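PDB 5XSW: chitinase from Thermococcus chitonophagus, which probably hydrolyses chitin as an endochitinase, this chain comprising an N-terminal beta-strand domain and a mainly helical part that holds bound N-acetylglucosamine sugars. Local coordinates for residues 42-52 with 82-93; 206-217 with 246-254. All blocks are in the same frame, centred on the assembly; numbering follows the deposited sequence.

Contact 1: residues 42-52 with 82-93; sequences TTGKVLSIKYA and VKIIIEIQKSGD
Leu47 and Ser48 both face Glu87, a classic beta bulge that gives strand 45-51 one more residue here than its partner. Glu87 O accepts a bond from Leu47 N at 2.8 Å and a weak one from Ser48 N, while Glu87 N returns a bond to Ser48 O. The bulge turns Leu47 toward the neighbouring strand, and Leu47 CD1 comes 3.5 Å from Gln89 N. On either side of it, Lys45 pairs with Gln89 and Lys50 with Ile85, each through two backbone bonds. A water bridges Ser48 OG and Ile85 O. These strands belong to a four-stranded antiparallel sheet in which 45-51 is outermost within the chain and 12-21 flanks 80-89 on its other side. One face carries Val46, Ile49, Tyr51, Ile84, Ile86 and Ile88. From it Val46 and Ile49 pack on Tyr59 and Val66 of a second sheet, Ile49 also on Ile68, consistent with a beta-sandwich; Tyr51 and Ile84 meet Leu70. Ile49 CG2 touches two neighbours, Ile84 CG2 at 3.6 Å and Ile86 CG1 at 4.1 Å. The Tyr51 ring runs alongside Ile84, with CD1 3.8 Å from Ile84 CG1, and CE1 reaches Val82 CG1 at 3.7 Å. Lys83 O lies in the ring plane at its edge, and Arg73 makes a cation-pi contact with the ring. Ile88 bends at chi2 (-74°), which brings CD1 3.9 Å from Val46 CG2. Thr42 OG1 accepts from Gly44 N in an ST turn and also bonds Pro95 O. Thr43 OG1 donates to a lone pair of Ser91 O, in the carbonyl plane, at 2.7 Å.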
loop_
_atom_site.group_PDB
_atom_site.type_symbol
_atom_site.label_atom_id
_atom_site.label_comp_id
_atom_site.label_asym_id
_atom_site.label_seq_id
_atom_site.Cartn_x
_atom_site.Cartn_y
_atom_site.Cartn_z
ATOM N N THR A 42 34.088 4.960 22.957
ATOM C CA THR A 42 35.412 4.518 23.376
ATOM C C THR A 42 36.432 5.621 23.048
ATOM O O THR A 42 36.246 6.396 22.096
ATOM C CB THR A 42 35.806 3.204 22.695
ATOM O OG1 THR A 42 37.161 2.875 23.021
ATOM C CG2 THR A 42 35.661 3.331 21.149
ATOM N N THR A 43 37.484 5.733 23.868
ATOM C CA THR A 43 38.604 6.624 23.544
ATOM C C THR A 43 39.679 5.846 22.795
ATOM O O THR A 43 40.654 6.421 22.310
ATOM C CB THR A 43 39.221 7.245 24.835
ATOM O OG1 THR A 43 39.563 6.185 25.746
ATOM C CG2 THR A 43 38.216 8.143 25.515
ATOM N N GLY A 44 39.527 4.529 22.739
ATOM C CA GLY A 44 40.476 3.689 22.030
ATOM C C GLY A 44 40.307 3.790 20.517
ATOM O O GLY A 44 39.513 4.597 20.024
ATOM N N LYS A 45 41.036 2.967 19.774
ATOM C CA LYS A 45 40.984 3.013 18.313
ATOM C C LYS A 45 40.252 1.784 17.856
ATOM O O LYS A 45 40.606 0.678 18.255
ATOM C CB LYS A 45 42.386 3.055 17.689
ATOM C CG LYS A 45 42.390 2.767 16.165
ATOM C CD LYS A 45 43.792 2.973 15.515
ATOM C CE LYS A 45 43.856 4.246 14.640
ATOM N NZ LYS A 45 45.163 4.433 13.885
ATOM N N VAL A 46 39.204 1.949 17.050
ATOM C CA VAL A 46 38.496 0.762 16.587
ATOM C C VAL A 46 39.377 0.033 15.560
ATOM O O VAL A 46 39.758 0.621 14.543
ATOM C CB VAL A 46 37.121 1.101 15.949
ATOM C CG1 VAL A 46 36.476 -0.183 15.400
ATOM C CG2 VAL A 46 36.213 1.805 16.952
ATOM N N LEU A 47 39.672 -1.237 15.809
ATOM C CA LEU A 47 40.450 -2.045 14.861
ATOM C C LEU A 47 39.561 -2.790 13.866
ATOM O O LEU A 47 39.851 -2.856 12.681
ATOM C CB LEU A 47 41.310 -3.059 15.615
ATOM C CG LEU A 47 42.369 -2.445 16.552
ATOM C CD1 LEU A 47 42.882 -3.451 17.576
ATOM C CD2 LEU A 47 43.517 -1.909 15.745
ATOM N N SER A 48 38.481 -3.372 14.366
ATOM C CA SER A 48 37.533 -4.079 13.514
ATOM C C SER A 48 36.189 -4.318 14.224
ATOM O O SER A 48 36.141 -4.527 15.441
ATOM C CB SER A 48 38.106 -5.423 13.105
ATOM O OG SER A 48 38.011 -6.281 14.227
ATOM N N ILE A 49 35.104 -4.303 13.450
ATOM C CA ILE A 49 33.794 -4.691 13.949
ATOM C C ILE A 49 33.245 -5.673 12.922
ATOM O O ILE A 49 33.091 -5.304 11.743
ATOM C CB ILE A 49 32.854 -3.471 14.095
ATOM C CG1 ILE A 49 33.442 -2.430 15.037
ATOM C CG2 ILE A 49 31.457 -3.903 14.539
ATOM C CD1 ILE A 49 32.517 -1.214 15.278
ATOM N N LYS A 50 33.009 -6.906 13.345
ATOM C CA LYS A 50 32.598 -7.979 12.428
ATOM C C LYS A 50 31.484 -8.774 13.032
ATOM O O LYS A 50 31.302 -8.750 14.257
ATOM C CB LYS A 50 33.772 -8.912 12.111
ATOM C CG LYS A 50 34.953 -8.179 11.462
ATOM C CD LYS A 50 36.077 -9.164 11.120
ATOM C CE LYS A 50 37.159 -8.506 10.277
ATOM N NZ LYS A 50 38.187 -9.507 9.839
ATOM N N TYR A 51 30.711 -9.478 12.201
ATOM C CA TYR A 51 29.701 -10.379 12.758
ATOM C C TYR A 51 30.358 -11.668 13.140
ATOM O O TYR A 51 31.258 -12.112 12.444
ATOM C CB TYR A 51 28.563 -10.697 11.775
ATOM C CG TYR A 51 27.730 -9.507 11.388
ATOM C CD1 TYR A 51 26.962 -8.827 12.348
ATOM C CD2 TYR A 51 27.677 -9.083 10.078
ATOM C CE1 TYR A 51 26.197 -7.729 11.999
ATOM C CE2 TYR A 51 26.907 -7.990 9.707
ATOM C CZ TYR A 51 26.161 -7.327 10.676
ATOM O OH TYR A 51 25.399 -6.258 10.324
ATOM N N ALA A 52 29.875 -12.278 14.217
ATOM C CA ALA A 52 30.466 -13.499 14.711
ATOM C C ALA A 52 30.343 -14.619 13.697
ATOM O O ALA A 52 31.212 -15.490 13.641
ATOM C CB ALA A 52 29.826 -13.907 16.015
ATOM N N VAL A 82 21.712 -11.478 16.716
ATOM C CA VAL A 82 22.848 -11.074 15.903
ATOM C C VAL A 82 24.047 -10.797 16.865
ATOM O O VAL A 82 23.891 -10.086 17.850
ATOM C CB VAL A 82 22.551 -9.834 15.041
ATOM C CG1 VAL A 82 23.845 -9.293 14.369
ATOM C CG2 VAL A 82 21.461 -10.146 13.951
ATOM N N LYS A 83 25.204 -11.405 16.604
ATOM C CA LYS A 83 26.358 -11.258 17.502
ATOM C C LYS A 83 27.426 -10.538 16.774
ATOM O O LYS A 83 27.734 -10.862 15.631
ATOM C CB LYS A 83 26.851 -12.603 18.012
ATOM C CG LYS A 83 25.928 -13.171 19.042
ATOM C CD LYS A 83 26.434 -14.444 19.657
ATOM C CE LYS A 83 25.419 -15.022 20.632
ATOM N NZ LYS A 83 25.547 -16.503 20.628
ATOM N N ILE A 84 27.957 -9.503 17.428
ATOM C CA ILE A 84 28.953 -8.664 16.826
ATOM C C ILE A 84 30.268 -8.691 17.665
ATOM O O ILE A 84 30.221 -8.648 18.904
ATOM C CB ILE A 84 28.433 -7.230 16.723
ATOM C CG1 ILE A 84 27.279 -7.168 15.701
ATOM C CG2 ILE A 84 29.518 -6.292 16.311
ATOM C CD1 ILE A 84 26.654 -5.788 15.589
ATOM N N ILE A 85 31.405 -8.807 16.987
ATOM C CA ILE A 85 32.707 -8.769 17.663
ATOM C C ILE A 85 33.425 -7.488 17.321
ATOM O O ILE A 85 33.653 -7.164 16.145
ATOM C CB ILE A 85 33.552 -9.972 17.298
ATOM C CG1 ILE A 85 32.830 -11.214 17.788
ATOM C CG2 ILE A 85 34.971 -9.849 17.957
ATOM C CD1 ILE A 85 33.125 -12.386 16.972
ATOM N N ILE A 86 33.736 -6.733 18.379
ATOM C CA ILE A 86 34.386 -5.437 18.298
ATOM C C ILE A 86 35.803 -5.559 18.896
ATOM O O ILE A 86 35.969 -6.030 20.021
ATOM C CB ILE A 86 33.630 -4.363 19.091
ATOM C CG1 ILE A 86 32.165 -4.247 18.610
ATOM C CG2 ILE A 86 34.384 -3.023 19.067
ATOM C CD1 ILE A 86 31.266 -3.666 19.664
ATOM N N GLU A 87 36.801 -5.156 18.130
ATOM C CA GLU A 87 38.179 -5.158 18.625
ATOM C C GLU A 87 38.700 -3.741 18.715
ATOM O O GLU A 87 38.642 -2.989 17.732
ATOM C CB GLU A 87 39.062 -6.012 17.733
ATOM C CG GLU A 87 39.016 -7.480 18.169
ATOM C CD GLU A 87 39.602 -8.428 17.143
ATOM O OE1 GLU A 87 40.573 -8.027 16.444
ATOM O OE2 GLU A 87 39.073 -9.564 17.041
ATOM N N ILE A 88 39.194 -3.379 19.907
ATOM C CA ILE A 88 39.621 -2.018 20.192
ATOM C C ILE A 88 41.126 -2.034 20.576
ATOM O O ILE A 88 41.566 -2.890 21.352
ATOM C CB ILE A 88 38.834 -1.421 21.379
ATOM C CG1 ILE A 88 37.320 -1.438 21.134
ATOM C CG2 ILE A 88 39.279 0.044 21.666
ATOM C CD1 ILE A 88 36.893 -0.396 20.157
ATOM N N GLN A 89 41.894 -1.107 20.050
ATOM C CA GLN A 89 43.246 -0.870 20.579
ATOM C C GLN A 89 43.229 0.127 21.742
ATOM O O GLN A 89 42.864 1.287 21.550
ATOM C CB GLN A 89 44.139 -0.350 19.481
ATOM C CG GLN A 89 45.561 -0.092 19.937
ATOM C CD GLN A 89 46.445 0.091 18.746
ATOM O OE1 GLN A 89 46.934 -0.889 18.178
ATOM N NE2 GLN A 89 46.611 1.348 18.310
ATOM N N LYS A 90 43.616 -0.324 22.940
ATOM C CA LYS A 90 43.414 0.471 24.171
ATOM C C LYS A 90 44.139 1.816 24.145
ATOM O O LYS A 90 45.311 1.881 23.792
ATOM C CB LYS A 90 43.863 -0.336 25.390
ATOM C CG LYS A 90 43.500 0.266 26.734
ATOM C CD LYS A 90 43.772 -0.763 27.813
ATOM C CE LYS A 90 43.368 -0.279 29.188
ATOM N NZ LYS A 90 43.576 -1.320 30.229
ATOM N N SER A 91 43.454 2.889 24.517
ATOM C CA SER A 91 44.112 4.182 24.590
ATOM C C SER A 91 43.149 5.158 25.195
ATOM O O SER A 91 41.935 4.954 25.108
ATOM C CB SER A 91 44.592 4.630 23.203
ATOM O OG SER A 91 44.586 6.024 23.079
ATOM N N GLY A 92 43.675 6.206 25.832
ATOM C CA GLY A 92 42.843 7.239 26.424
ATOM C C GLY A 92 42.258 6.778 27.747
ATOM O O GLY A 92 42.507 5.650 28.209
ATOM N N ASP A 93 41.465 7.651 28.353
ATOM C CA ASP A 93 40.967 7.391 29.694
ATOM C C ASP A 93 39.637 6.594 29.793
ATOM O O ASP A 93 39.180 6.289 30.902
ATOM C CB ASP A 93 40.808 8.718 30.455
ATOM C CG ASP A 93 39.799 9.680 29.810
ATOM O OD1 ASP A 93 39.025 9.287 28.905
ATOM O OD2 ASP A 93 39.761 10.857 30.229
HETATM O O HOH W 1 36.195 -7.650 15.171
#

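Contact 2: residues 206-217 with 246-254; sequences LMALAAKENWGT and PDGIFQVES. With NAG (2-acetamido-2-deoxy-beta-D-glucopyranose), chain C; NDG (2-acetamido-2-deoxy-alpha-D-glucopyranose), chain B; GOL (glycerol), chain I; PO4 (phosphate ion), chain M.
Glu213 and Gln251 meet where the C-terminal end of helix 203-214 meets the loop before helix 254-263, forming part of the pocket seen to hold the glycan. Glu213 CG passes Phe250 O, and the bend at chi2 (-70°) then carries the carboxylate across, OE2 lying 3.3 Å from Gln251 CB. The side chains of Asn214 and Gln251 cross at about a right angle, their amide planes 55° apart, and both donate to Gly248 O. Gln251 NE2 does so at 2.9 Å with the acceptor in its own amide plane; Asn214 ND2 makes a weak bond at 3.3 Å, its OD1 being held by Gln242 N. Behind this polar layer the Phe250 ring leans on the helix. Leu206 O sits at the ring edge, 3.3 Å from CE1, while Ala210 CB makes an off-centre CH-pi contact, 29° off the ring normal. Ile249 splits its branches, CD1 against Ala210 CB and CG2 3.7 Å from Gly216 CA, just after Trp215 leaves the helix with positive phi. The pocket's sugars bind over the polar side: Lys212 NZ donates to NDG O3, and NAG N2 to Glu213 O. Glu213 OE1 accepts from glycerol O3 and is also hydrogen-bonded to His374. Two neighbouring hydroxyls of NAG are gripped, O4 donating to Glu213 OE2 at 2.6 Å and O3 to Gln251 OE1 at 2.7 Å.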
loop_
_atom_site.group_PDB
_atom_site.type_symbol
_atom_site.label_atom_id
_atom_site.label_comp_id
_atom_site.label_asym_id
_atom_site.label_seq_id
_atom_site.Cartn_x
_atom_site.Cartn_y
_atom_site.Cartn_z
ATOM N N LEU A 206 -9.882 15.731 11.708
ATOM C CA LEU A 206 -10.482 14.531 11.020
ATOM C C LEU A 206 -11.830 14.881 10.420
ATOM O O LEU A 206 -12.184 14.411 9.334
ATOM C CB LEU A 206 -10.655 13.327 11.984
ATOM C CG LEU A 206 -9.306 12.690 12.376
ATOM C CD1 LEU A 206 -9.454 11.516 13.337
ATOM C CD2 LEU A 206 -8.536 12.157 11.101
ATOM N N MET A 207 -12.562 15.775 11.074
ATOM C CA MET A 207 -13.877 16.237 10.574
ATOM C C MET A 207 -13.707 17.000 9.245
ATOM O O MET A 207 -14.440 16.794 8.243
ATOM C CB MET A 207 -14.571 17.152 11.612
ATOM C CG MET A 207 -15.137 16.391 12.818
ATOM S SD MET A 207 -16.757 15.578 12.478
ATOM C CE MET A 207 -17.857 16.972 12.182
ATOM N N ALA A 208 -12.728 17.882 9.255
ATOM C CA ALA A 208 -12.427 18.708 8.114
ATOM C C ALA A 208 -11.969 17.811 6.959
ATOM O O ALA A 208 -12.327 18.047 5.799
ATOM C CB ALA A 208 -11.282 19.708 8.455
ATOM N N LEU A 209 -11.165 16.808 7.310
ATOM C CA LEU A 209 -10.571 15.947 6.301
ATOM C C LEU A 209 -11.713 15.152 5.622
ATOM O O LEU A 209 -11.783 15.082 4.401
ATOM C CB LEU A 209 -9.555 14.995 6.928
ATOM C CG LEU A 209 -8.862 14.033 5.895
ATOM C CD1 LEU A 209 -8.122 14.790 4.735
ATOM C CD2 LEU A 209 -7.888 13.119 6.630
ATOM N N ALA A 210 -12.627 14.582 6.414
ATOM C CA ALA A 210 -13.719 13.797 5.809
ATOM C C ALA A 210 -14.616 14.693 4.944
ATOM O O ALA A 210 -15.201 14.232 3.942
ATOM C CB ALA A 210 -14.565 13.088 6.897
ATOM N N ALA A 211 -14.797 15.958 5.355
ATOM C CA ALA A 211 -15.688 16.841 4.615
ATOM C C ALA A 211 -15.109 17.097 3.181
ATOM O O ALA A 211 -15.821 17.031 2.150
ATOM C CB ALA A 211 -15.873 18.163 5.388
ATOM N N LYS A 212 -13.807 17.378 3.137
ATOM C CA LYS A 212 -13.107 17.605 1.856
ATOM C C LYS A 212 -13.119 16.327 1.017
ATOM O O LYS A 212 -13.444 16.371 -0.196
ATOM C CB LYS A 212 -11.657 18.087 2.112
ATOM C CG LYS A 212 -10.802 18.146 0.826
ATOM C CD LYS A 212 -11.441 19.118 -0.198
ATOM C CE LYS A 212 -11.109 18.689 -1.621
ATOM N NZ LYS A 212 -11.771 19.475 -2.677
ATOM N N GLU A 213 -12.779 15.202 1.629
ATOM C CA GLU A 213 -12.599 13.940 0.867
ATOM C C GLU A 213 -13.886 13.403 0.282
ATOM O O GLU A 213 -13.878 12.867 -0.840
ATOM C CB GLU A 213 -11.996 12.849 1.749
ATOM C CG GLU A 213 -10.494 13.139 2.067
ATOM C CD GLU A 213 -9.577 12.988 0.868
ATOM O OE1 GLU A 213 -8.362 13.256 1.075
ATOM O OE2 GLU A 213 -10.039 12.529 -0.232
ATOM N N ASN A 214 -14.987 13.473 1.050
ATOM C CA ASN A 214 -16.246 12.877 0.553
ATOM C C ASN A 214 -17.470 13.381 1.284
ATOM O O ASN A 214 -18.419 12.626 1.492
ATOM C CB ASN A 214 -16.126 11.331 0.677
ATOM C CG ASN A 214 -17.232 10.536 -0.055
ATOM O OD1 ASN A 214 -17.929 11.041 -0.939
ATOM N ND2 ASN A 214 -17.389 9.252 0.349
ATOM N N TRP A 215 -17.433 14.639 1.697
ATOM C CA TRP A 215 -18.600 15.248 2.346
ATOM C C TRP A 215 -19.044 14.378 3.532
ATOM O O TRP A 215 -20.223 14.295 3.814
ATOM C CB TRP A 215 -19.774 15.389 1.331
ATOM C CG TRP A 215 -19.686 16.562 0.410
ATOM C CD1 TRP A 215 -19.178 16.560 -0.904
ATOM C CD2 TRP A 215 -20.036 17.934 0.697
ATOM N NE1 TRP A 215 -19.308 17.819 -1.437
ATOM C CE2 TRP A 215 -19.801 18.684 -0.485
ATOM C CE3 TRP A 215 -20.565 18.592 1.822
ATOM C CZ2 TRP A 215 -20.082 20.061 -0.581
ATOM C CZ3 TRP A 215 -20.857 19.974 1.721
ATOM C CH2 TRP A 215 -20.567 20.701 0.536
ATOM N N GLY A 216 -18.122 13.703 4.215
ATOM C CA GLY A 216 -18.574 12.712 5.206
ATOM C C GLY A 216 -19.240 13.386 6.405
ATOM O O GLY A 216 -20.146 12.841 7.027
ATOM N N THR A 217 -18.853 14.630 6.659
ATOM C CA THR A 217 -19.105 15.312 7.940
ATOM C C THR A 217 -19.587 16.727 7.709
ATOM O O THR A 217 -19.408 17.575 8.551
ATOM C CB THR A 217 -17.795 15.364 8.764
ATOM O OG1 THR A 217 -16.767 15.872 7.876
ATOM C CG2 THR A 217 -17.391 13.958 9.186
ATOM N N PRO A 246 -16.188 2.474 -1.521
ATOM C CA PRO A 246 -15.372 1.508 -0.772
ATOM C C PRO A 246 -14.254 2.191 0.023
ATOM O O PRO A 246 -13.784 1.609 0.991
ATOM C CB PRO A 246 -14.716 0.627 -1.878
ATOM C CG PRO A 246 -15.737 0.801 -3.100
ATOM C CD PRO A 246 -16.179 2.237 -2.976
ATOM N N ASP A 247 -13.855 3.386 -0.384
ATOM C CA ASP A 247 -12.753 4.051 0.383
ATOM C C ASP A 247 -13.312 4.929 1.531
ATOM O O ASP A 247 -12.526 5.549 2.235
ATOM C CB ASP A 247 -11.870 4.901 -0.554
ATOM C CG ASP A 247 -11.193 4.032 -1.650
ATOM O OD1 ASP A 247 -11.059 2.828 -1.461
ATOM O OD2 ASP A 247 -10.801 4.580 -2.666
ATOM N N GLY A 248 -14.637 4.994 1.703
ATOM C CA GLY A 248 -15.190 5.597 2.929
ATOM C C GLY A 248 -15.173 7.103 2.894
ATOM O O GLY A 248 -14.859 7.722 1.875
ATOM N N ILE A 249 -15.476 7.724 4.029
ATOM C CA ILE A 249 -15.596 9.177 4.022
ATOM C C ILE A 249 -14.220 9.846 4.085
ATOM O O ILE A 249 -14.130 11.000 3.774
ATOM C CB ILE A 249 -16.457 9.676 5.186
ATOM C CG1 ILE A 249 -15.906 9.222 6.552
ATOM C CG2 ILE A 249 -17.948 9.113 5.072
ATOM C CD1 ILE A 249 -16.686 9.910 7.776
ATOM N N PHE A 250 -13.190 9.117 4.478
ATOM C CA PHE A 250 -11.777 9.639 4.463
ATOM C C PHE A 250 -11.016 9.334 3.183
ATOM O O PHE A 250 -9.886 9.794 3.010
ATOM C CB PHE A 250 -11.019 9.001 5.642
ATOM C CG PHE A 250 -11.583 9.457 6.978
ATOM C CD1 PHE A 250 -11.331 10.774 7.415
ATOM C CD2 PHE A 250 -12.439 8.611 7.705
ATOM C CE1 PHE A 250 -11.861 11.235 8.654
ATOM C CE2 PHE A 250 -13.012 9.044 8.963
ATOM C CZ PHE A 250 -12.693 10.342 9.432
ATOM N N GLN A 251 -11.615 8.491 2.321
ATOM C CA GLN A 251 -11.003 8.114 0.999
ATOM C C GLN A 251 -9.646 7.519 1.188
ATOM O O GLN A 251 -8.675 7.881 0.525
ATOM C CB GLN A 251 -10.956 9.322 0.044
ATOM C CG GLN A 251 -12.417 9.826 -0.261
ATOM C CD GLN A 251 -13.094 8.907 -1.338
ATOM O OE1 GLN A 251 -12.721 8.987 -2.514
ATOM N NE2 GLN A 251 -14.007 8.008 -0.925
ATOM N N VAL A 252 -9.560 6.605 2.136
ATOM C CA VAL A 252 -8.341 5.834 2.318
ATOM C C VAL A 252 -8.361 4.678 1.261
ATOM O O VAL A 252 -9.261 3.850 1.310
ATOM C CB VAL A 252 -8.246 5.202 3.735
ATOM C CG1 VAL A 252 -6.989 4.269 3.798
ATOM C CG2 VAL A 252 -8.175 6.322 4.848
ATOM N N GLU A 253 -7.354 4.609 0.395
ATOM C CA GLU A 253 -7.268 3.532 -0.626
ATOM C C GLU A 253 -6.653 2.254 -0.125
ATOM O O GLU A 253 -5.952 2.245 0.905
ATOM C CB GLU A 253 -6.460 4.054 -1.835
ATOM C CG GLU A 253 -7.199 5.208 -2.477
ATOM C CD GLU A 253 -6.544 5.697 -3.773
ATOM O OE1 GLU A 253 -5.959 4.858 -4.489
ATOM O OE2 GLU A 253 -6.598 6.911 -4.057
ATOM N N SER A 254 -6.855 1.152 -0.855
ATOM C CA SER A 254 -6.329 -0.081 -0.346
ATOM C C SER A 254 -4.799 -0.156 -0.280
ATOM O O SER A 254 -4.307 -0.866 0.583
ATOM C CB SER A 254 -6.881 -1.305 -1.128
ATOM O OG SER A 254 -6.358 -1.360 -2.420
HETATM C C1 NAG C . -12.601 14.294 -3.677
HETATM C C2 NAG C . -12.464 12.836 -3.901
HETATM C C3 NAG C . -11.240 12.282 -3.190
HETATM C C4 NAG C . -9.989 13.043 -3.513
HETATM C C5 NAG C . -10.214 14.469 -3.215
HETATM C C6 NAG C . -8.984 15.238 -3.615
HETATM C C7 NAG C . -14.437 11.280 -4.216
HETATM C C8 NAG C . -15.685 10.590 -3.605
HETATM N N2 NAG C . -13.687 12.164 -3.416
HETATM O O3 NAG C . -11.020 10.887 -3.492
HETATM O O4 NAG C . -8.915 12.660 -2.628
HETATM O O5 NAG C . -11.347 14.999 -3.990
HETATM O O6 NAG C . -9.379 16.586 -3.396
HETATM O O7 NAG C . -14.045 11.079 -5.371
HETATM C C1 NDG B . -15.767 18.183 -5.560
HETATM C C2 NDG B . -14.282 18.403 -5.294
HETATM C C3 NDG B . -13.521 17.123 -5.186
HETATM C C4 NDG B . -14.138 16.094 -4.257
HETATM C C5 NDG B . -15.615 15.883 -4.608
HETATM C C6 NDG B . -16.351 15.100 -3.531
HETATM C C7 NDG B . -13.256 20.516 -6.150
HETATM C C8 NDG B . -12.624 21.362 -7.313
HETATM O O5 NDG B . -16.329 17.140 -4.654
HETATM O O3 NDG B . -12.196 17.466 -4.709
HETATM O O4 NDG B . -13.593 14.807 -4.547
HETATM O O6 NDG B . -17.681 14.787 -3.965
HETATM O O7 NDG B . -13.301 20.923 -5.005
HETATM N N2 NDG B . -13.754 19.199 -6.395
HETATM O O1 NDG B . -15.947 17.688 -6.819
HETATM C C1 GOL I . -5.131 10.165 -1.964
HETATM O O1 GOL I . -4.375 9.286 -1.171
HETATM C C2 GOL I . -6.522 10.017 -1.422
HETATM O O2 GOL I . -6.861 8.634 -1.300
HETATM C C3 GOL I . -6.745 10.898 -0.204
HETATM O O3 GOL I . -6.638 12.292 -0.498
HETATM P P PO4 M . -4.686 0.644 -4.889
HETATM O O1 PO4 M . -5.516 1.056 -3.714
HETATM O O2 PO4 M . -5.455 1.010 -6.125
HETATM O O3 PO4 M . -4.493 -0.846 -4.977
HETATM O O4 PO4 M . -3.423 1.404 -4.798
#

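From the N terminus, contact 1 comes first. It closes a loop of 29 residues, holding strands 58-62, 65-69 and 75-77, by pairing strand 45-51 with strand 80-89 inside the N-terminal beta-strand domain. The chain then leaves that domain through strand 98-104 and enters the mainly helical part. There contact 2 closes a loop of 28 residues, which includes strands 228-232 and 235-239, and brings segment 246-254 back against the end of helix 203-214 beside the bound glycan. The two closures are in series, neither nested nor crossed. Contacts 1 and 2 lie on opposite sides of the chain's centre. The centres of contact 1 and contact 2 are about 54 Å apart, and the nearest atoms of contact 1 and contact 2 about 30 Å apart.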